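Local coordinates for adhesion and penetration protein autotransporter (Haemophilus influenzae, PDB 3SYJ) that promotes bacterial adherence, invasion and aggregation through a self-associating passenger domain that carries a probable serine protease, at residues Lys464-Thr468 with Asp469-Phe473; Ile537-Asn540 with Gly541-Glu545; Gly663-Asn667 with Gln668-Ile672. All coordinates share one frame; numbering follows the deposited sequence.

Overall arrangement
All three contacts are local and follow one another along the passenger domain, neither nested nor crossed; interactions 1 and 2 lie in coils of the beta-helix. Interaction 1 closes the turn that leads out of a loop after strand 455-460 into strand 471-473, within the parallel nine-strand sheet. Interaction 2 closes the bend between strands 536-539 and 542-543; its centre is about 16 Å from that of interaction 1, with nearest atoms about 5 Å apart and no touch. Interaction 3 closes the turn where the chain leaves strand 659-662 for a hairpin beside the coils, formed by strands 669-675 and 682-688. Its centre lies about 24 Å from that of interaction 2 and about 37 Å from that of interaction 1.

Interaction 1 of 3, residues Lys464-Thr468 with Asp469-Phe473; sequences KQFDT and DKFYF
F466 and F471 reach each other through different first torsions: CG of F466 stands between its backbone N and carbonyl carbon (chi1 61°), whereas CG of F471 lies opposite its own N (chi1 -176°). These settings send both rings to the same side of the turn between them. The rings meet obliquely, with planes 34° apart and centroids separated by 5.4 Å. F466 CE1 makes the nearest approach, 3.7 Å from F471 CB, so that the CE1 and CZ atoms of F466 lie against CB and CD1 of F471.

The polar contacts centre on D467. Its carbonyl O accepts the K470 N-H at 2.8 Å, the donor standing above the carbonyl plane. Its carboxylate reaches forward as well, OD1 receiving D469 N at 3.1 Å, again from above the plane of the group. D467 therefore grips the following backbone with two acceptors. Nearby, OD1 of D467 and OD2 of D469 are 4.0 Å apart; a water donates to both, its bond to D469 being weak, and a salt bridge from K490 to D469 OD2 would offset part of the likely repulsion. A second water joins T468 OG1 to D469 OD1, each at 2.7 Å, while T468 OG1 also bonds to the carbonyl O of T488.

On the apolar side, F466 and F471 both touch I449 of the neighbouring strand 449-452, and F466 continues onto L433. The D467 O to K470 N bond, with T468 and D469 both in helical backbone conformation, defines a type I beta turn, and the carboxylate bond to D469 N adds an Asx turn, here delivering the chain into strand 471-473 of the beta-helix.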
loop_
_atom_site.group_PDB
_atom_site.type_symbol
_atom_site.label_atom_id
_atom_site.label_comp_id
_atom_site.label_asym_id
_atom_site.label_seq_id
_atom_site.Cartn_x
_atom_site.Cartn_y
_atom_site.Cartn_z
ATOM N N LYS A 464 47.097 -8.935 -15.429
ATOM C CA LYS A 464 47.906 -9.727 -16.337
ATOM C C LYS A 464 48.991 -10.518 -15.625
ATOM O O LYS A 464 50.160 -10.423 -15.979
ATOM C CB LYS A 464 48.538 -8.816 -17.384
ATOM C CG LYS A 464 47.533 -7.986 -18.131
ATOM C CD LYS A 464 48.091 -7.567 -19.472
ATOM C CE LYS A 464 46.977 -7.352 -20.484
ATOM N NZ LYS A 464 47.401 -7.767 -21.859
ATOM N N GLN A 465 48.599 -11.310 -14.632
ATOM C CA GLN A 465 49.556 -12.074 -13.834
ATOM C C GLN A 465 49.671 -13.507 -14.313
ATOM O O GLN A 465 50.654 -14.200 -14.029
ATOM C CB GLN A 465 49.153 -12.057 -12.358
ATOM C CG GLN A 465 49.377 -10.725 -11.680
ATOM C CD GLN A 465 50.845 -10.441 -11.449
ATOM O OE1 GLN A 465 51.358 -9.368 -11.804
ATOM N NE2 GLN A 465 51.539 -11.404 -10.859
ATOM N N PHE A 466 48.648 -13.951 -15.029
ATOM C CA PHE A 466 48.601 -15.312 -15.520
ATOM C C PHE A 466 47.555 -15.416 -16.608
ATOM O O PHE A 466 46.688 -14.556 -16.742
ATOM C CB PHE A 466 48.242 -16.281 -14.392
ATOM C CG PHE A 466 46.894 -16.021 -13.788
ATOM C CD1 PHE A 466 45.758 -16.648 -14.289
ATOM C CD2 PHE A 466 46.752 -15.142 -12.730
ATOM C CE1 PHE A 466 44.505 -16.405 -13.739
ATOM C CE2 PHE A 466 45.508 -14.893 -12.180
ATOM C CZ PHE A 466 44.383 -15.533 -12.684
ATOM N N ASP A 467 47.642 -16.495 -17.372
ATOM C CA ASP A 467 46.700 -16.797 -18.432
ATOM C C ASP A 467 45.495 -17.486 -17.784
ATOM O O ASP A 467 45.635 -18.528 -17.161
ATOM C CB ASP A 467 47.403 -17.700 -19.460
ATOM C CG ASP A 467 46.506 -18.109 -20.622
ATOM O OD1 ASP A 467 45.303 -17.748 -20.637
ATOM O OD2 ASP A 467 47.023 -18.803 -21.528
ATOM N N THR A 468 44.313 -16.893 -17.909
ATOM C CA THR A 468 43.153 -17.415 -17.196
ATOM C C THR A 468 42.751 -18.809 -17.670
ATOM O O THR A 468 42.014 -19.510 -16.987
ATOM C CB THR A 468 41.941 -16.472 -17.263
ATOM O OG1 THR A 468 41.512 -16.334 -18.617
ATOM C CG2 THR A 468 42.293 -15.099 -16.685
ATOM N N ASP A 469 43.236 -19.208 -18.839
ATOM C CA ASP A 469 43.009 -20.561 -19.336
ATOM C C ASP A 469 43.864 -21.572 -18.580
ATOM O O ASP A 469 43.593 -22.766 -18.626
ATOM C CB ASP A 469 43.326 -20.640 -20.836
ATOM C CG ASP A 469 42.281 -19.938 -21.692
ATOM O OD1 ASP A 469 41.179 -19.635 -21.167
ATOM O OD2 ASP A 469 42.563 -19.693 -22.888
ATOM N N LYS A 470 44.896 -21.087 -17.895
ATOM C CA LYS A 470 45.832 -21.948 -17.171
ATOM C C LYS A 470 45.598 -21.946 -15.646
ATOM O O LYS A 470 46.441 -22.409 -14.880
ATOM C CB LYS A 470 47.271 -21.513 -17.472
ATOM C CG LYS A 470 47.720 -21.741 -18.911
ATOM C CD LYS A 470 48.218 -23.164 -19.095
ATOM C CE LYS A 470 48.616 -23.435 -20.536
ATOM N NZ LYS A 470 47.453 -23.275 -21.459
ATOM N N PHE A 471 44.466 -21.404 -15.210
ATOM C CA PHE A 471 44.127 -21.364 -13.797
ATOM C C PHE A 471 43.069 -22.430 -13.566
ATOM O O PHE A 471 42.155 -22.588 -14.371
ATOM C CB PHE A 471 43.590 -19.979 -13.416
ATOM C CG PHE A 471 43.303 -19.810 -11.942
ATOM C CD1 PHE A 471 44.176 -19.098 -11.128
ATOM C CD2 PHE A 471 42.157 -20.345 -11.376
ATOM C CE1 PHE A 471 43.920 -18.938 -9.774
ATOM C CE2 PHE A 471 41.892 -20.195 -10.022
ATOM C CZ PHE A 471 42.771 -19.494 -9.220
ATOM N N TYR A 472 43.193 -23.178 -12.482
ATOM C CA TYR A 472 42.196 -24.199 -12.194
ATOM C C TYR A 472 41.924 -24.353 -10.703
ATOM O O TYR A 472 42.834 -24.225 -9.872
ATOM C CB TYR A 472 42.607 -25.550 -12.792
ATOM C CG TYR A 472 43.847 -26.141 -12.158
ATOM C CD1 TYR A 472 43.751 -27.019 -11.083
ATOM C CD2 TYR A 472 45.112 -25.807 -12.622
ATOM C CE1 TYR A 472 44.885 -27.548 -10.487
ATOM C CE2 TYR A 472 46.244 -26.332 -12.041
ATOM C CZ TYR A 472 46.128 -27.205 -10.973
ATOM O OH TYR A 472 47.268 -27.724 -10.397
ATOM N N PHE A 473 40.661 -24.618 -10.381
ATOM C CA PHE A 473 40.285 -25.113 -9.066
ATOM C C PHE A 473 40.284 -26.643 -9.110
ATOM O O PHE A 473 39.399 -27.269 -9.699
ATOM C CB PHE A 473 38.907 -24.587 -8.661
ATOM C CG PHE A 473 38.806 -23.088 -8.650
ATOM C CD1 PHE A 473 39.006 -22.375 -7.483
ATOM C CD2 PHE A 473 38.513 -22.389 -9.813
ATOM C CE1 PHE A 473 38.912 -20.988 -7.475
ATOM C CE2 PHE A 473 38.420 -21.006 -9.810
ATOM C CZ PHE A 473 38.620 -20.308 -8.642
HETATM O O HOH W 1 43.418 -16.558 -22.497
HETATM O O HOH W 2 40.415 -21.564 -15.927
HETATM O O HOH W 3 41.029 -16.979 -21.208
#

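Interaction 2 of 3, residues Ile537-Asn540 with Gly541-Glu545; sequences IAYN and GWFGE
Y539 is held between G541 and F543, one on each face of its phenol ring. On one side the backbone of G541 passes directly above, its N 3.6 Å from the ring plane and over the centre, and its CA making a CH-pi contact 3.9 Å from the ring centroid. Over the opposite face comes F543, whose CZ lies 3.6 Å above the plane, displaced toward the rim. The F543 ring is tilted rather than parallel: the two planes differ by 36° and the centroids are 4.5 Å apart. At the edge of the phenol, in its plane, lies the carbonyl carbon of W542. Y539 OH donates to the O of that carbonyl at 2.8 Å, from 41° above the carbonyl plane. This bond ties the far end of the ring to the backbone three residues on, and together with the contacts on both faces it fixes how the phenol is turned.

The reach depends on Y539 CG lying opposite the backbone N (chi1 179°), which throws the ring forward along the following residues. Here the chain bends at N540 and G541, passing from strand 536-539 to strand 542-543, two short strands of a beta-helix coil that both pair in parallel with strand 567-575. A water bridges the two arms of the bend, donating to Y539 O at 2.7 Å and to G541 O at 2.9 Å, so both carbonyls have a partner.

Farther out, the Y539 side chain packs on A499 and I501 of strand 499-502 and on L570 of strand 567-575, while F543 leans on L576. Backbone hydrogen bonds join Y539 to L569 and S571, and G541 to G573. The N540 side chain points out of the bend, its OD1 accepting a hydrogen bond from R675.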
loop_
_atom_site.group_PDB
_atom_site.type_symbol
_atom_site.label_atom_id
_atom_site.label_comp_id
_atom_site.label_asym_id
_atom_site.label_seq_id
_atom_site.Cartn_x
_atom_site.Cartn_y
_atom_site.Cartn_z
ATOM N N ILE A 537 29.538 -25.310 -20.970
ATOM C CA ILE A 537 30.563 -25.249 -19.941
ATOM C C ILE A 537 29.854 -25.122 -18.613
ATOM O O ILE A 537 28.679 -24.765 -18.569
ATOM C CB ILE A 537 31.529 -24.065 -20.131
ATOM C CG1 ILE A 537 30.792 -22.727 -19.996
ATOM C CG2 ILE A 537 32.230 -24.174 -21.469
ATOM C CD1 ILE A 537 31.661 -21.504 -20.264
ATOM N N ALA A 538 30.555 -25.416 -17.527
ATOM C CA ALA A 538 29.904 -25.435 -16.234
ATOM C C ALA A 538 30.829 -24.939 -15.142
ATOM O O ALA A 538 32.050 -25.017 -15.260
ATOM C CB ALA A 538 29.418 -26.847 -15.916
ATOM N N TYR A 539 30.232 -24.425 -14.076
ATOM C CA TYR A 539 30.989 -24.002 -12.919
ATOM C C TYR A 539 30.319 -24.587 -11.684
ATOM O O TYR A 539 29.187 -24.240 -11.364
ATOM C CB TYR A 539 31.025 -22.472 -12.841
ATOM C CG TYR A 539 31.785 -21.930 -11.651
ATOM C CD1 TYR A 539 33.162 -22.089 -11.558
ATOM C CD2 TYR A 539 31.130 -21.240 -10.628
ATOM C CE1 TYR A 539 33.866 -21.593 -10.474
ATOM C CE2 TYR A 539 31.827 -20.738 -9.537
ATOM C CZ TYR A 539 33.198 -20.919 -9.469
ATOM O OH TYR A 539 33.924 -20.436 -8.399
ATOM N N ASN A 540 31.024 -25.478 -10.996
ATOM C CA ASN A 540 30.471 -26.172 -9.838
ATOM C C ASN A 540 30.573 -25.384 -8.532
ATOM O O ASN A 540 30.051 -25.814 -7.498
ATOM C CB ASN A 540 31.186 -27.510 -9.648
ATOM C CG ASN A 540 30.876 -28.499 -10.747
ATOM O OD1 ASN A 540 30.768 -28.132 -11.919
ATOM N ND2 ASN A 540 30.731 -29.769 -10.375
ATOM N N GLY A 541 31.245 -24.236 -8.574
ATOM C CA GLY A 541 31.603 -23.522 -7.361
ATOM C C GLY A 541 30.761 -22.309 -7.003
ATOM O O GLY A 541 29.591 -22.201 -7.392
ATOM N N TRP A 542 31.379 -21.399 -6.247
ATOM C CA TRP A 542 30.724 -20.200 -5.736
ATOM C C TRP A 542 31.232 -18.903 -6.371
ATOM O O TRP A 542 32.418 -18.778 -6.693
ATOM C CB TRP A 542 30.895 -20.105 -4.211
ATOM C CG TRP A 542 29.922 -20.949 -3.467
ATOM C CD1 TRP A 542 30.069 -22.262 -3.129
ATOM C CD2 TRP A 542 28.639 -20.549 -2.980
ATOM N NE1 TRP A 542 28.958 -22.705 -2.463
ATOM C CE2 TRP A 542 28.062 -21.672 -2.358
ATOM C CE3 TRP A 542 27.920 -19.351 -3.013
ATOM C CZ2 TRP A 542 26.798 -21.636 -1.766
ATOM C CZ3 TRP A 542 26.664 -19.311 -2.424
ATOM C CH2 TRP A 542 26.114 -20.451 -1.812
ATOM N N PHE A 543 30.314 -17.955 -6.551
ATOM C CA PHE A 543 30.643 -16.563 -6.856
ATOM C C PHE A 543 30.215 -15.699 -5.683
ATOM O O PHE A 543 29.029 -15.579 -5.393
ATOM C CB PHE A 543 29.927 -16.092 -8.121
ATOM C CG PHE A 543 30.482 -16.677 -9.380
ATOM C CD1 PHE A 543 31.705 -16.253 -9.870
ATOM C CD2 PHE A 543 29.787 -17.649 -10.075
ATOM C CE1 PHE A 543 32.228 -16.791 -11.026
ATOM C CE2 PHE A 543 30.304 -18.193 -11.244
ATOM C CZ PHE A 543 31.526 -17.762 -11.720
ATOM N N GLY A 544 31.180 -15.109 -4.992
ATOM C CA GLY A 544 30.872 -14.312 -3.821
ATOM C C GLY A 544 31.309 -15.042 -2.570
ATOM O O GLY A 544 31.384 -16.271 -2.547
ATOM N N GLU A 545 31.606 -14.284 -1.525
ATOM C CA GLU A 545 32.076 -14.860 -0.281
ATOM C C GLU A 545 30.895 -15.295 0.575
ATOM O O GLU A 545 29.943 -14.537 0.762
ATOM C CB GLU A 545 32.936 -13.847 0.473
ATOM C CG GLU A 545 33.426 -14.342 1.819
ATOM C CD GLU A 545 34.301 -15.576 1.700
ATOM O OE1 GLU A 545 35.409 -15.478 1.128
ATOM O OE2 GLU A 545 33.876 -16.647 2.182
HETATM O O HOH W 4 27.951 -22.422 -9.811
#

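Interaction 3 of 3, residues Gly663-Asn667 with Gln668-Ile672; sequences GVVPN and QQNTI
The carboxamide of N670 has V664 CB above one face, 3.7 Å from CG, and V665 O at its edge, only 2° out of the amide plane. The other flat group, the carboxamide of Q668, lies beneath V665: CG1 of that valine stands over it, 3.4 Å from Q668 CD, and V665 CB is 3.5 Å from Q668 OE1. With CG beside its backbone N and the chain extended beyond it, Q668 brings its carboxamide under V665.

N670 uses both ends of its amide on one residue. OD1 accepts V665 N at 2.8 Å in a nearly straight bond (168° at the hydrogen), while ND2 donates to V665 O at 3.2 Å. Its CG lies opposite the carbonyl carbon (chi1 -50°), turning the amide toward the incoming chain. V665 O receives a second, weak bond from Q668 N at 3.4 Å, which closes a type II beta turn from V665 to Q668, with P666 and N667 at its corners. Beyond the amide, V664 CG1 makes a looser apolar contact with I672 CD1, 4.2 Å away.

The turn carries the chain from strand 659-662 into strand 669-675, which pairs antiparallel with 682-688; the C673-C684 disulfide joins these two arms. Backbone bonds of Q668 and N670 to L689 and V687 hold the departing strand on that hairpin. Chemically, N670 OD1 takes the V665 N-H and one N-H of ND2 goes to V665 O, a pairing that resembles that of a backbone peptide and is consistent with the side chain of this buried residue taking the place of a neighbouring strand at V665.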
loop_
_atom_site.group_PDB
_atom_site.type_symbol
_atom_site.label_atom_id
_atom_site.label_comp_id
_atom_site.label_asym_id
_atom_site.label_seq_id
_atom_site.Cartn_x
_atom_site.Cartn_y
_atom_site.Cartn_z
ATOM N N GLY A 663 11.386 -22.946 -12.732
ATOM C CA GLY A 663 10.683 -24.137 -12.282
ATOM C C GLY A 663 10.649 -25.252 -13.308
ATOM O O GLY A 663 10.639 -24.998 -14.511
ATOM N N VAL A 664 10.643 -26.495 -12.833
ATOM C CA VAL A 664 10.393 -27.638 -13.702
ATOM C C VAL A 664 8.973 -28.130 -13.475
ATOM O O VAL A 664 8.442 -28.004 -12.375
ATOM C CB VAL A 664 11.371 -28.792 -13.442
ATOM C CG1 VAL A 664 12.776 -28.385 -13.843
ATOM C CG2 VAL A 664 11.316 -29.206 -11.981
ATOM N N VAL A 665 8.364 -28.689 -14.516
ATOM C CA VAL A 665 6.964 -29.100 -14.453
ATOM C C VAL A 665 6.828 -30.616 -14.320
ATOM O O VAL A 665 7.322 -31.366 -15.168
ATOM C CB VAL A 665 6.188 -28.641 -15.715
ATOM C CG1 VAL A 665 4.739 -29.099 -15.640
ATOM C CG2 VAL A 665 6.270 -27.126 -15.884
ATOM N N PRO A 666 6.157 -31.077 -13.253
ATOM C CA PRO A 666 5.931 -32.517 -13.092
ATOM C C PRO A 666 5.128 -33.100 -14.252
ATOM O O PRO A 666 4.229 -32.433 -14.762
ATOM C CB PRO A 666 5.121 -32.598 -11.798
ATOM C CG PRO A 666 5.459 -31.354 -11.062
ATOM C CD PRO A 666 5.633 -30.308 -12.114
ATOM N N ASN A 667 5.461 -34.322 -14.662
ATOM C CA ASN A 667 4.734 -35.031 -15.720
ATOM C C ASN A 667 4.892 -34.436 -17.111
ATOM O O ASN A 667 4.075 -34.680 -17.993
ATOM C CB ASN A 667 3.260 -35.176 -15.356
ATOM C CG ASN A 667 3.060 -36.057 -14.152
ATOM O OD1 ASN A 667 2.566 -35.612 -13.115
ATOM N ND2 ASN A 667 3.474 -37.318 -14.267
ATOM N N GLN A 668 5.949 -33.655 -17.293
ATOM C CA GLN A 668 6.340 -33.176 -18.610
ATOM C C GLN A 668 7.832 -33.382 -18.760
ATOM O O GLN A 668 8.514 -33.773 -17.813
ATOM C CB GLN A 668 6.046 -31.689 -18.764
ATOM C CG GLN A 668 4.591 -31.327 -18.613
ATOM C CD GLN A 668 4.325 -29.876 -18.956
ATOM O OE1 GLN A 668 5.250 -29.058 -19.036
ATOM N NE2 GLN A 668 3.053 -29.544 -19.160
ATOM N N GLN A 669 8.338 -33.112 -19.954
ATOM C CA GLN A 669 9.773 -33.105 -20.158
ATOM C C GLN A 669 10.298 -31.735 -19.780
ATOM O O GLN A 669 9.662 -30.722 -20.058
ATOM C CB GLN A 669 10.128 -33.427 -21.609
ATOM C CG GLN A 669 9.794 -34.852 -22.005
ATOM C CD GLN A 669 10.521 -35.303 -23.255
ATOM O OE1 GLN A 669 10.867 -34.490 -24.119
ATOM N NE2 GLN A 669 10.758 -36.607 -23.359
ATOM N N ASN A 670 11.451 -31.715 -19.123
ATOM C CA ASN A 670 12.156 -30.479 -18.843
ATOM C C ASN A 670 13.590 -30.639 -19.302
ATOM O O ASN A 670 14.133 -31.743 -19.271
ATOM C CB ASN A 670 12.117 -30.166 -17.350
ATOM C CG ASN A 670 10.716 -30.250 -16.776
ATOM O OD1 ASN A 670 10.027 -29.242 -16.644
ATOM N ND2 ASN A 670 10.285 -31.459 -16.444
ATOM N N THR A 671 14.206 -29.549 -19.746
ATOM C CA THR A 671 15.615 -29.595 -20.115
ATOM C C THR A 671 16.479 -29.575 -18.849
ATOM O O THR A 671 16.470 -28.606 -18.095
ATOM C CB THR A 671 16.004 -28.435 -21.053
ATOM O OG1 THR A 671 15.178 -28.467 -22.224
ATOM C CG2 THR A 671 17.456 -28.560 -21.469
ATOM N N ILE A 672 17.204 -30.661 -18.605
ATOM C CA ILE A 672 18.018 -30.765 -17.400
ATOM C C ILE A 672 19.507 -30.756 -17.755
ATOM O O ILE A 672 19.957 -31.535 -18.598
ATOM C CB ILE A 672 17.676 -32.042 -16.599
ATOM C CG1 ILE A 672 16.182 -32.092 -16.270
ATOM C CG2 ILE A 672 18.511 -32.130 -15.323
ATOM C CD1 ILE A 672 15.680 -30.900 -15.500
#